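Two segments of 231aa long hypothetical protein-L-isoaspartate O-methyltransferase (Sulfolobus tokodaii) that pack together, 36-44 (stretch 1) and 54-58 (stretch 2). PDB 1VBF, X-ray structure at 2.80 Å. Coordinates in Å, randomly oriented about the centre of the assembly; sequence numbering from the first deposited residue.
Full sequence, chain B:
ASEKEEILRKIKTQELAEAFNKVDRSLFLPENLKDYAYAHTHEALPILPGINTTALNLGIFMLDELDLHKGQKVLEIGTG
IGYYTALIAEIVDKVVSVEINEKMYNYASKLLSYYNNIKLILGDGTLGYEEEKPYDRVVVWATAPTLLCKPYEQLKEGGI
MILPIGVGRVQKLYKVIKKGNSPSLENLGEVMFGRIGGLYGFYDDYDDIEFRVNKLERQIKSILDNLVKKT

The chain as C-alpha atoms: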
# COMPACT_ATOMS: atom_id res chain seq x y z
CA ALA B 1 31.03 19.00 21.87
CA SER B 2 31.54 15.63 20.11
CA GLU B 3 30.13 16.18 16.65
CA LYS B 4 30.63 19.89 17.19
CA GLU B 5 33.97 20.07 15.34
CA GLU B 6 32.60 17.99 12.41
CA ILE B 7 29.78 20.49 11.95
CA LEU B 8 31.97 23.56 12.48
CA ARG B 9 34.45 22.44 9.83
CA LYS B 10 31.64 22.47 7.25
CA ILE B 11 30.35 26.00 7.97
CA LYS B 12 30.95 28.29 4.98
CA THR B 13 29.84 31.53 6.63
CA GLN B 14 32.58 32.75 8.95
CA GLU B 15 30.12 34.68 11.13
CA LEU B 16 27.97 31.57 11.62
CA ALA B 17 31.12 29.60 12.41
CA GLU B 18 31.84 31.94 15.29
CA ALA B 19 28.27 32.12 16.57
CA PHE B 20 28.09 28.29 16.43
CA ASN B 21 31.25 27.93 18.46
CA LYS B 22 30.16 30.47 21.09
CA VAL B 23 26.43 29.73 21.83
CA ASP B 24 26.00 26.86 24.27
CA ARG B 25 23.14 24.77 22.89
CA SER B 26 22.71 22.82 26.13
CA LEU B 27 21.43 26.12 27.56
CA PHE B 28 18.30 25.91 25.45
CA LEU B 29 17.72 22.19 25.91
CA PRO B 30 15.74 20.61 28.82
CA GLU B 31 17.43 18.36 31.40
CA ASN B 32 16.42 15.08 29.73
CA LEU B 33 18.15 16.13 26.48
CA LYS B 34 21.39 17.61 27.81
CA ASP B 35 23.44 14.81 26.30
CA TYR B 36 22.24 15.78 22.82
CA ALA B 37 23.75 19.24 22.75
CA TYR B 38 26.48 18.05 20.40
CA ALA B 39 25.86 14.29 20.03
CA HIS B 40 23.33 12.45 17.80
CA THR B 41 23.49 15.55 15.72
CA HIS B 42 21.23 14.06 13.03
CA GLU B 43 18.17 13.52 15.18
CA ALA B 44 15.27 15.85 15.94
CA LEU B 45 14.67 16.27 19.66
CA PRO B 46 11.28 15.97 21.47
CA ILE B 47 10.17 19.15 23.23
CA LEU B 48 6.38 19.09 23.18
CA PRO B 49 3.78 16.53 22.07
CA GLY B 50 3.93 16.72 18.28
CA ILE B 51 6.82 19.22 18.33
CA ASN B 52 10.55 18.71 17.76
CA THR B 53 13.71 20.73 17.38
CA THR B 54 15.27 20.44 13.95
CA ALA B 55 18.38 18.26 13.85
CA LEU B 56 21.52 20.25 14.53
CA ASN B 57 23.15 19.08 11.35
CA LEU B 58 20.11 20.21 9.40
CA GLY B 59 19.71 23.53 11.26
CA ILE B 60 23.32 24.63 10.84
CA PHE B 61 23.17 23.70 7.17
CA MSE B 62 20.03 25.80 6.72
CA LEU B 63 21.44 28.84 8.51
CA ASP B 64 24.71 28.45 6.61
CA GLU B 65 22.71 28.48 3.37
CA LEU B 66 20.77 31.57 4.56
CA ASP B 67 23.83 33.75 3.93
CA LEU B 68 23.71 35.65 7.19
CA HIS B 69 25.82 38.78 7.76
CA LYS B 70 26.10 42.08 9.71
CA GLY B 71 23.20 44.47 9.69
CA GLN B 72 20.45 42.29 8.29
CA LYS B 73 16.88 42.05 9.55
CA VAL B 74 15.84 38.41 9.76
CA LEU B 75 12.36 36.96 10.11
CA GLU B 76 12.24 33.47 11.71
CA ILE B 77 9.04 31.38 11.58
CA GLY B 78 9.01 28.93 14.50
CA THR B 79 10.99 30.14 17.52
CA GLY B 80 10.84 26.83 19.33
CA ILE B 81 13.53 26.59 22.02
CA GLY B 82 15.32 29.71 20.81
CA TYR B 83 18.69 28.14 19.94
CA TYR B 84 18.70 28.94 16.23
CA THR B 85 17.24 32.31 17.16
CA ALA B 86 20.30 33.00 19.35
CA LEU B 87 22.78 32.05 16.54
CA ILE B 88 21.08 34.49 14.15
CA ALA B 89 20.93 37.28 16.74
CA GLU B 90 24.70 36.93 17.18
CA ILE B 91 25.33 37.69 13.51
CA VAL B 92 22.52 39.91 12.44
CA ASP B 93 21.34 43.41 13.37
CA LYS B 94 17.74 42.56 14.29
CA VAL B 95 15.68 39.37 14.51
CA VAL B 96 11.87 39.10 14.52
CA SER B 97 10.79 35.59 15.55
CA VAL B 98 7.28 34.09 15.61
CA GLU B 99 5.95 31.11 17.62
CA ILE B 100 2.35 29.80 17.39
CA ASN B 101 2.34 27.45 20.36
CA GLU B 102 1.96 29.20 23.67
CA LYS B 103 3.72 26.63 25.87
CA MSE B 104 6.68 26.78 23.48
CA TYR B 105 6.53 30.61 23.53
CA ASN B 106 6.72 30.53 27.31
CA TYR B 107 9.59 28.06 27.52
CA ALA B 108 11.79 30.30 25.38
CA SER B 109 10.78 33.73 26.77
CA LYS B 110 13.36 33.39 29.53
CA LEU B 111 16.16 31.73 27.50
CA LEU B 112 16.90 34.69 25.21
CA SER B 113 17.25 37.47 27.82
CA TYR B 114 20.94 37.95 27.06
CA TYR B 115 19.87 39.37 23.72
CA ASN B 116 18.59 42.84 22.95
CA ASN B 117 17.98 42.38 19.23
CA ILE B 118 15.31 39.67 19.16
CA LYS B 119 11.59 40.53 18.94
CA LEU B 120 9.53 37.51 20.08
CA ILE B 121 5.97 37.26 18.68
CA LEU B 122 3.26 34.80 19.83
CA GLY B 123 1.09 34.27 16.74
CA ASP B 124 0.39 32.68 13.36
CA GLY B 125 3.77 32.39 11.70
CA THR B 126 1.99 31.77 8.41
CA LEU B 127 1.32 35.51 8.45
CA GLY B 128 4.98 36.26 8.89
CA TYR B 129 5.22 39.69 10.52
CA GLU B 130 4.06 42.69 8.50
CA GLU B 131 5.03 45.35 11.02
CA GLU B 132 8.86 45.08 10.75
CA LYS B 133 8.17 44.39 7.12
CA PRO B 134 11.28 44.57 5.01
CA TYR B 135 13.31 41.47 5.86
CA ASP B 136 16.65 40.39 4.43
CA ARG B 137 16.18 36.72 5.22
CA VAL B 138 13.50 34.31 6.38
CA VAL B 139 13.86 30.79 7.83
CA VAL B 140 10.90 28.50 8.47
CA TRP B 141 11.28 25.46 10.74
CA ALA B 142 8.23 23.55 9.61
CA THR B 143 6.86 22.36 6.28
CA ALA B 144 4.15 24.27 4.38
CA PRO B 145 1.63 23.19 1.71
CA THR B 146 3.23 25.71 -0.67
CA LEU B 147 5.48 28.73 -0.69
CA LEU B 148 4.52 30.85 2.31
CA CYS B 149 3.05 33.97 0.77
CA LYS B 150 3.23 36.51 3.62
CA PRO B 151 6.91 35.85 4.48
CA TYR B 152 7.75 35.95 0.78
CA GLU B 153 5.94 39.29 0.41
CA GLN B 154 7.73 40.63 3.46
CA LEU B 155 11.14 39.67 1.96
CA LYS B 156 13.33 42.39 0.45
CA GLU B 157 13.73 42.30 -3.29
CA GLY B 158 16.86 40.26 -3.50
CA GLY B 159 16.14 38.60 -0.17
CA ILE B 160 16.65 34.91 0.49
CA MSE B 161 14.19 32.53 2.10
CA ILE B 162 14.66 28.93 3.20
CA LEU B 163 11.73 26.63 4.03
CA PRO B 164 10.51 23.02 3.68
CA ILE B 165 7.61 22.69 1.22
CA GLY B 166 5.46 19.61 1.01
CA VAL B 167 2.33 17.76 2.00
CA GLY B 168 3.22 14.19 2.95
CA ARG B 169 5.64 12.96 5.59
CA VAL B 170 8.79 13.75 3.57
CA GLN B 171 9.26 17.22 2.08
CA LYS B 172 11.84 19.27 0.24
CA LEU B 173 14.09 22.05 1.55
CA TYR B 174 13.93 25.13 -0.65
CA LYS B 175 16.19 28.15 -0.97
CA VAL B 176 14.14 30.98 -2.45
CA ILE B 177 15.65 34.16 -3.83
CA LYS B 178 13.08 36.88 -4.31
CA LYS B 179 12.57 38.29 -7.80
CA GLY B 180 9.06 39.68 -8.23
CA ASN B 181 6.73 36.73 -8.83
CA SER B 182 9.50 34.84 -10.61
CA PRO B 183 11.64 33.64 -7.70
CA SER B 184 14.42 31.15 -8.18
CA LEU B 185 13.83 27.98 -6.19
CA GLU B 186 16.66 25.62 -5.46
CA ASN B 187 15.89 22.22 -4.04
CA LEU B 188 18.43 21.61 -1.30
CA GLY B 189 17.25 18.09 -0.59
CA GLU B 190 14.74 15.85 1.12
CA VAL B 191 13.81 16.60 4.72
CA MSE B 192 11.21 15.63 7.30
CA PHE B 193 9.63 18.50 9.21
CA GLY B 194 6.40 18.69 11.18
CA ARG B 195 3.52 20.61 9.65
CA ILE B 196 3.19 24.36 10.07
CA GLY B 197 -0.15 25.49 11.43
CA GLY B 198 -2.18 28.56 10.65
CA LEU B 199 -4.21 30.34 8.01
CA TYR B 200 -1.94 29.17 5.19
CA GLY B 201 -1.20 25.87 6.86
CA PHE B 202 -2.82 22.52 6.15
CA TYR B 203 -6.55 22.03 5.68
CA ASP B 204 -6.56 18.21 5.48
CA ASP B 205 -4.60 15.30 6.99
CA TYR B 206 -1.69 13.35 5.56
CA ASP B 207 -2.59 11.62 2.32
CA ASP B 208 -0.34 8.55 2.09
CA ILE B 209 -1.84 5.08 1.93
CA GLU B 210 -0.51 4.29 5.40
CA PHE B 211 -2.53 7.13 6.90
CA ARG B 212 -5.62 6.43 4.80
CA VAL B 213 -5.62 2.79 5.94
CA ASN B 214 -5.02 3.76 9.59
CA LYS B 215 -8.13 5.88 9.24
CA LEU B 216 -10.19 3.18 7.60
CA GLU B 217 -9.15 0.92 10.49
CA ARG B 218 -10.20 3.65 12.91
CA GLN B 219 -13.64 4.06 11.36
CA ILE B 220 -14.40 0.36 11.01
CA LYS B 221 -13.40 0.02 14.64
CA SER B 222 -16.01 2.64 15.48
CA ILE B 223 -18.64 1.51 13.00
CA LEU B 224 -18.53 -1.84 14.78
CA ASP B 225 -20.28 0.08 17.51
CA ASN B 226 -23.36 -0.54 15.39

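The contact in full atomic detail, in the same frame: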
# COMPACT_ATOMS: atom_id res chain seq x y z
N TYR B 36 22.35 15.66 24.27
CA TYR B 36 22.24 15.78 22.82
C TYR B 36 22.69 17.13 22.32
O TYR B 36 22.48 17.45 21.17
CB TYR B 36 20.81 15.53 22.35
CG TYR B 36 20.29 14.13 22.58
CD1 TYR B 36 19.90 13.72 23.85
CD2 TYR B 36 20.17 13.22 21.53
CE1 TYR B 36 19.41 12.44 24.07
CE2 TYR B 36 19.68 11.94 21.73
CZ TYR B 36 19.30 11.55 23.00
OH TYR B 36 18.81 10.29 23.23
N ALA B 37 23.29 17.94 23.18
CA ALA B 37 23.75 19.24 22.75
C ALA B 37 24.63 19.12 21.49
O ALA B 37 24.43 19.83 20.49
CB ALA B 37 24.52 19.92 23.87
N TYR B 38 25.60 18.22 21.53
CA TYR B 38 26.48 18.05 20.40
C TYR B 38 26.75 16.59 20.02
O TYR B 38 27.80 16.27 19.42
CB TYR B 38 27.77 18.83 20.65
CG TYR B 38 27.52 20.31 20.79
CD1 TYR B 38 27.25 20.87 22.04
CD2 TYR B 38 27.49 21.15 19.67
CE1 TYR B 38 26.96 22.25 22.17
CE2 TYR B 38 27.19 22.52 19.79
CZ TYR B 38 26.93 23.06 21.05
OH TYR B 38 26.60 24.40 21.17
N ALA B 39 25.78 15.72 20.34
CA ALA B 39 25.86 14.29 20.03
C ALA B 39 24.52 13.84 19.42
O ALA B 39 23.46 14.33 19.84
CB ALA B 39 26.16 13.51 21.28
N HIS B 40 24.55 12.92 18.46
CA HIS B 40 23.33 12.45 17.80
C HIS B 40 22.79 13.59 16.99
O HIS B 40 21.59 13.75 16.78
CB HIS B 40 22.31 11.99 18.84
CG HIS B 40 22.80 10.84 19.66
ND1 HIS B 40 22.94 9.58 19.14
CD2 HIS B 40 23.30 10.80 20.92
CE1 HIS B 40 23.52 8.80 20.03
NE2 HIS B 40 23.75 9.51 21.12
N THR B 41 23.74 14.37 16.51
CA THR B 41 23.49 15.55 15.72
C THR B 41 22.50 15.46 14.55
O THR B 41 22.04 16.49 14.03
CB THR B 41 24.86 16.06 15.28
OG1 THR B 41 25.31 17.00 16.26
CG2 THR B 41 24.84 16.69 13.93
N HIS B 42 22.14 14.25 14.15
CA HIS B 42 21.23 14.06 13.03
C HIS B 42 19.80 13.82 13.45
O HIS B 42 18.92 13.70 12.61
CB HIS B 42 21.71 12.92 12.12
CG HIS B 42 22.96 13.24 11.34
ND1 HIS B 42 24.22 13.18 11.88
CD2 HIS B 42 23.13 13.65 10.06
CE1 HIS B 42 25.11 13.54 10.98
NE2 HIS B 42 24.48 13.83 9.86
N GLU B 43 19.54 13.75 14.75
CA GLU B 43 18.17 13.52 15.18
C GLU B 43 17.44 14.77 15.65
O GLU B 43 18.05 15.72 16.13
CB GLU B 43 18.13 12.54 16.31
CG GLU B 43 18.83 11.26 16.06
CD GLU B 43 18.78 10.40 17.30
OE1 GLU B 43 17.66 10.06 17.75
OE2 GLU B 43 19.87 10.09 17.83
N ALA B 44 16.12 14.75 15.51
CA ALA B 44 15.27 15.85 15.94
C ALA B 44 14.92 15.50 17.37
O ALA B 44 14.62 14.35 17.66
CB ALA B 44 14.01 15.92 15.10
N THR B 54 14.55 20.93 15.12
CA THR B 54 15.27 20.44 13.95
C THR B 54 16.64 19.87 14.36
O THR B 54 17.26 20.32 15.35
CB THR B 54 15.53 21.55 12.93
OG1 THR B 54 14.29 22.07 12.45
CG2 THR B 54 16.29 21.01 11.78
N ALA B 55 17.09 18.87 13.61
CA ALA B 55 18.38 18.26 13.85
C ALA B 55 19.45 19.32 13.68
O ALA B 55 19.39 20.15 12.76
CB ALA B 55 18.60 17.15 12.88
N LEU B 56 20.44 19.28 14.57
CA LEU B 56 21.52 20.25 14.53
C LEU B 56 22.21 20.30 13.19
O LEU B 56 22.51 21.39 12.67
CB LEU B 56 22.56 19.95 15.60
CG LEU B 56 23.15 21.12 16.42
CD1 LEU B 56 24.55 20.74 16.91
CD2 LEU B 56 23.24 22.38 15.59
N ASN B 57 22.49 19.12 12.63
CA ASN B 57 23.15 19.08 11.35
C ASN B 57 22.29 19.78 10.30
O ASN B 57 22.80 20.53 9.45
CB ASN B 57 23.44 17.64 10.94
CG ASN B 57 24.87 17.46 10.39
OD1 ASN B 57 25.26 18.06 9.37
ND2 ASN B 57 25.67 16.63 11.08
N LEU B 58 20.99 19.57 10.36
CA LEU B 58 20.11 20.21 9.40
C LEU B 58 20.06 21.72 9.63
O LEU B 58 20.28 22.50 8.69
CB LEU B 58 18.71 19.63 9.53
CG LEU B 58 18.05 19.21 8.22
CD1 LEU B 58 16.60 19.12 8.46
CD2 LEU B 58 18.28 20.22 7.13
O HOH W 1 19.83 17.64 16.61

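A single direct hydrogen bond joins the two stretches, and it ties a beta turn to the first turn of a helix: Asn-57 N donates to Thr-41 O at 3.0 Å, with a nearly straight N-H...O angle of 171°. The amide of Leu-56 also lies near that carbonyl, Leu-56 N to Thr-41 O being 3.3 Å, but its angle is poor; it turns instead to a water. Water 1 accepts from Leu-56 N at 2.7 Å and donates to Glu-43 O at 2.7 Å, so that two successive amides at the start of the helix, which have no earlier helical carbonyl to bind, are both satisfied from stretch 1, one directly and one through solvent.

The acceptors are presented by a type I turn from His-40 to Glu-43, closed by Glu-43 N to His-40 O at 2.9 Å. Just beyond it comes the closest CA pair, Ala-44 CA and Ala-55 CA, 4.5 Å apart. Ala-55, the N-cap residue, points its methyl toward the turn, with CB 3.5 Å from His-42 O, while its CA makes a CA-H...O contact with Glu-43 O at 3.4 Å.

Side chains extend the contact. The His-42 ring swings back although its CA-to-CB bond points away, and Asn-57 CB sits over one face, 4.2 Å from the ring centroid, in a CH-pi contact. Asn-57 ND2 comes within 3.3 Å of His-42 NE2, but the angle is too poor for a hydrogen bond; the same ND2 lies 3.0 Å from Thr-41 CG2, shorter than a comfortable van der Waals contact. Leu-56 fills the buried side: its CD1 lies 4.1 Å from Tyr-38 CD2, approaching the ring obliquely, 3.7 Å from Ala-37 O and 3.9 Å from Thr-41 OG1. The Tyr-38 hydroxyl is hydrogen-bonded elsewhere in the structure.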